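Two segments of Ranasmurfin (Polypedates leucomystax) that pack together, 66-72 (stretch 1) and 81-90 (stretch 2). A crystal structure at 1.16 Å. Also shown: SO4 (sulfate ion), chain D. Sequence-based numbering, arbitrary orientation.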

# COMPACT_ATOMS: atom_id res chain seq x y z
N LYS A 66 -11.61 -21.56 12.24
CA LYS A 66 -12.77 -21.45 13.11
C LYS A 66 -12.72 -20.20 13.99
O LYS A 66 -13.76 -19.63 14.29
CB LYS A 66 -12.89 -22.68 13.99
CG LYS A 66 -13.15 -23.95 13.22
CD LYS A 66 -13.04 -25.15 14.15
CE LYS A 66 -12.78 -26.42 13.40
NZ LYS A 66 -12.05 -27.36 14.29
N GLU A 67 -11.51 -19.78 14.39
CA GLU A 67 -11.36 -18.61 15.27
C GLU A 67 -11.97 -17.39 14.62
O GLU A 67 -11.82 -17.16 13.42
CB GLU A 67 -9.90 -18.31 15.59
CG GLU A 67 -9.73 -17.10 16.54
CD GLU A 67 -8.29 -16.77 16.86
OE1 GLU A 67 -7.50 -16.57 15.92
OE2 GLU A 67 -7.95 -16.70 18.07
N GLY A 68 -12.65 -16.60 15.44
CA GLY A 68 -13.30 -15.38 14.99
C GLY A 68 -12.46 -14.15 15.22
O GLY A 68 -11.79 -14.01 16.25
N VAL A 69 -12.48 -13.24 14.25
CA VAL A 69 -11.93 -11.89 14.44
C VAL A 69 -12.99 -10.87 14.06
O VAL A 69 -13.13 -10.48 12.90
CB VAL A 69 -10.66 -11.64 13.61
CG1 VAL A 69 -10.17 -10.22 13.82
CG2 VAL A 69 -9.58 -12.64 13.99
N ASP A 70 -13.74 -10.43 15.06
CA ASP A 70 -14.77 -9.43 14.85
C ASP A 70 -14.12 -8.06 14.90
O ASP A 70 -13.72 -7.60 15.96
CB ASP A 70 -15.86 -9.56 15.92
CG ASP A 70 -17.07 -8.69 15.64
OD1 ASP A 70 -16.99 -7.74 14.82
OD2 ASP A 70 -18.11 -8.94 16.28
N LEU A 71 -14.02 -7.42 13.74
CA LEU A 71 -13.38 -6.13 13.63
C LEU A 71 -14.29 -5.00 14.08
O LEU A 71 -13.82 -3.90 14.29
CB LEU A 71 -12.92 -5.88 12.20
CG LEU A 71 -11.79 -6.79 11.73
CD1 LEU A 71 -11.59 -6.59 10.23
CD2 LEU A 71 -10.52 -6.54 12.55
N HIS A 72 -15.58 -5.28 14.23
CA HIS A 72 -16.56 -4.26 14.60
C HIS A 72 -16.37 -3.03 13.71
O HIS A 72 -16.39 -1.90 14.20
CB HIS A 72 -16.37 -3.82 16.06
CG HIS A 72 -16.56 -4.91 17.06
ND1 HIS A 72 -17.79 -5.47 17.33
CD2 HIS A 72 -15.68 -5.54 17.87
CE1 HIS A 72 -17.66 -6.39 18.27
NE2 HIS A 72 -16.38 -6.46 18.61
N GLU A 81 -10.64 -2.03 19.66
CA GLU A 81 -10.64 -3.37 20.24
C GLU A 81 -10.68 -4.43 19.15
O GLU A 81 -10.00 -5.45 19.27
CB GLU A 81 -11.74 -3.57 21.31
CG GLU A 81 -13.18 -3.69 20.82
CD GLU A 81 -14.19 -3.89 21.95
OE1 GLU A 81 -14.08 -3.21 23.00
OE2 GLU A 81 -15.10 -4.74 21.81
N GLY A 82 -11.41 -4.18 18.05
CA GLY A 82 -11.48 -5.12 16.94
C GLY A 82 -10.13 -5.27 16.27
O GLY A 82 -9.72 -6.37 15.91
N PHE A 83 -9.43 -4.16 16.09
CA PHE A 83 -8.12 -4.19 15.46
C PHE A 83 -7.09 -4.86 16.37
O PHE A 83 -6.22 -5.58 15.92
CB PHE A 83 -7.68 -2.78 15.03
CG PHE A 83 -6.48 -2.78 14.15
CD1 PHE A 83 -6.59 -3.12 12.80
CD2 PHE A 83 -5.23 -2.45 14.68
CE1 PHE A 83 -5.48 -3.12 11.99
CE2 PHE A 83 -4.11 -2.47 13.86
CZ PHE A 83 -4.24 -2.79 12.51
N GLU A 84 -7.20 -4.64 17.68
CA GLU A 84 -6.30 -5.31 18.61
C GLU A 84 -6.54 -6.81 18.59
O GLU A 84 -5.58 -7.57 18.72
CB GLU A 84 -6.42 -4.71 20.01
CG GLU A 84 -5.80 -3.33 20.05
CD GLU A 84 -5.99 -2.61 21.36
OE1 GLU A 84 -6.55 -3.21 22.31
OE2 GLU A 84 -5.58 -1.43 21.45
N LYS A 85 -7.79 -7.24 18.40
CA LYS A 85 -8.10 -8.66 18.24
C LYS A 85 -7.46 -9.23 16.98
O LYS A 85 -6.91 -10.32 16.97
CB LYS A 85 -9.61 -8.87 18.23
CG LYS A 85 -10.06 -10.31 18.04
CD LYS A 85 -9.73 -11.14 19.24
CE LYS A 85 -10.32 -12.53 19.11
NZ LYS A 85 -9.93 -13.38 20.26
N PHE A 86 -7.53 -8.47 15.90
CA PHE A 86 -6.81 -8.79 14.68
C PHE A 86 -5.31 -9.00 14.93
O PHE A 86 -4.73 -9.99 14.50
CB PHE A 86 -7.09 -7.67 13.64
CG PHE A 86 -6.13 -7.59 12.52
CD1 PHE A 86 -6.28 -8.37 11.40
CD2 PHE A 86 -5.13 -6.63 12.53
CE1 PHE A 86 -5.41 -8.25 10.33
CE2 PHE A 86 -4.25 -6.51 11.47
CZ PHE A 86 -4.40 -7.32 10.37
N LEU A 87 -4.69 -8.06 15.63
CA LEU A 87 -3.25 -8.14 15.88
C LEU A 87 -2.90 -9.36 16.75
O LEU A 87 -1.93 -10.06 16.47
CB LEU A 87 -2.73 -6.88 16.55
CG LEU A 87 -2.81 -5.60 15.72
CD1 LEU A 87 -2.30 -4.44 16.56
CD2 LEU A 87 -2.09 -5.69 14.38
N ALA A 88 -3.74 -9.63 17.74
CA ALA A 88 -3.51 -10.73 18.67
C ALA A 88 -3.67 -12.04 17.93
O ALA A 88 -2.85 -12.97 18.10
CB ALA A 88 -4.50 -10.66 19.81
N SER A 89 -4.71 -12.13 17.12
CA SER A 89 -5.05 -13.36 16.42
C SER A 89 -4.04 -13.74 15.34
O SER A 89 -3.73 -14.90 15.17
CB SER A 89 -6.45 -13.27 15.82
OG SER A 89 -7.41 -13.08 16.83
N LEU A 90 -3.52 -12.75 14.63
CA LEU A 90 -2.54 -12.99 13.58
C LEU A 90 -1.09 -12.91 14.10
O LEU A 90 -0.14 -13.09 13.33
CB LEU A 90 -2.77 -12.02 12.42
CG LEU A 90 -3.84 -12.47 11.43
CD1 LEU A 90 -5.22 -12.49 12.08
CD2 LEU A 90 -3.82 -11.55 10.19
S SO4 D . -20.78 -4.12 15.99
O1 SO4 D . -20.93 -2.97 15.09
O2 SO4 D . -19.79 -5.02 15.40
O3 SO4 D . -20.33 -3.71 17.31
O4 SO4 D . -22.06 -4.81 16.10

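The most striking point in this contact is a side chain that is absent. At Gly82 the helix comes so close to the irregular segment that its CA lies 3.9 Å from the CA of Leu71 and 3.5 Å from the carbonyl O of Asp70. A CB built on Gly82 would point at the other stretch and fall about 2.2 Å from Leu71 O, a plain clash, and about 3.2 Å from Asp70 O. Backbone therefore packs on backbone here, and glycine is what this spacing admits. The other glycine, Gly68, obeys no such rule: a CB there would point sideways, with nothing of the helix within 5.5 Å.

From that pinch point the two chains diverge. Four residues further along the helix, Val69 CA and Phe86 CA form the nearest CA pair, now 6.0 Å apart, and the wider gap is filled by side chains. Val69, in the t rotamer, reaches the helix with both methyls. Its CG1 sits 3.8 Å from Phe86 CA and 4.0 Å from Phe86 CB, while its CG2 lies 3.6 Å from Ser89 OG. Leu71 starts out sideways, but its end turns back to the helix, placing CD2 3.8 Å from Phe86 CB and 3.5 Å from Gly82 O. Phe86 thus offers the base of its side chain to two aliphatic residues, while its ring leads away from the segment.

No hydrogen bond crosses between the stretches; the side-chain bonds of Ser89 and Asp70 stay within their own stretch. Gly82 O, although touched by the Leu71 methyl, accepts from Phe86 N at 3.0 Å in the regular helical pattern. Ser89 points toward the segment, yet its OG donates to Lys85 O at 2.8 Å, one turn back along its own helix. The hydroxyl, packed beside a Val69 methyl, thus has a partner in its own helix.

Polar and charged side chains lie near both ends of the contact, without tight pairing across it. Glu67, extended with chi1 and chi2 both t, brings OE1 to 3.5 Å from Ser89 CB, while its OE2 stays 4.4 Å from Lys85 NZ, too far for a salt bridge though the opposite charges are neighbours. Lys85 spends much of its length as packing material: its CE is 3.5 Å from Gly68 O, and its CG is 4.2 Å from Val69 CG1.

At the other end, His72 points toward the helix and meets Gly82 edge-on, with CD2 4.3 Å from Gly82 CA. Its NE2 is 3.9 Å from OE2 of Glu81, close but not bonded. The ring's ND1 donates to a sulfate ion, probably from the crystallisation liquor, at 2.8 Å to O2 and 3.1 Å to O3. Within the segment, Asp70 OD1 accepts from His72 N at 2.9 Å.

The design lesson is economical: glycine where the backbones meet, aliphatic side chains, one from the pinch and one from beyond it, meeting the base of Phe86, and a buried serine bonded to its own helix, all within a modest 416 Å² of buried surface.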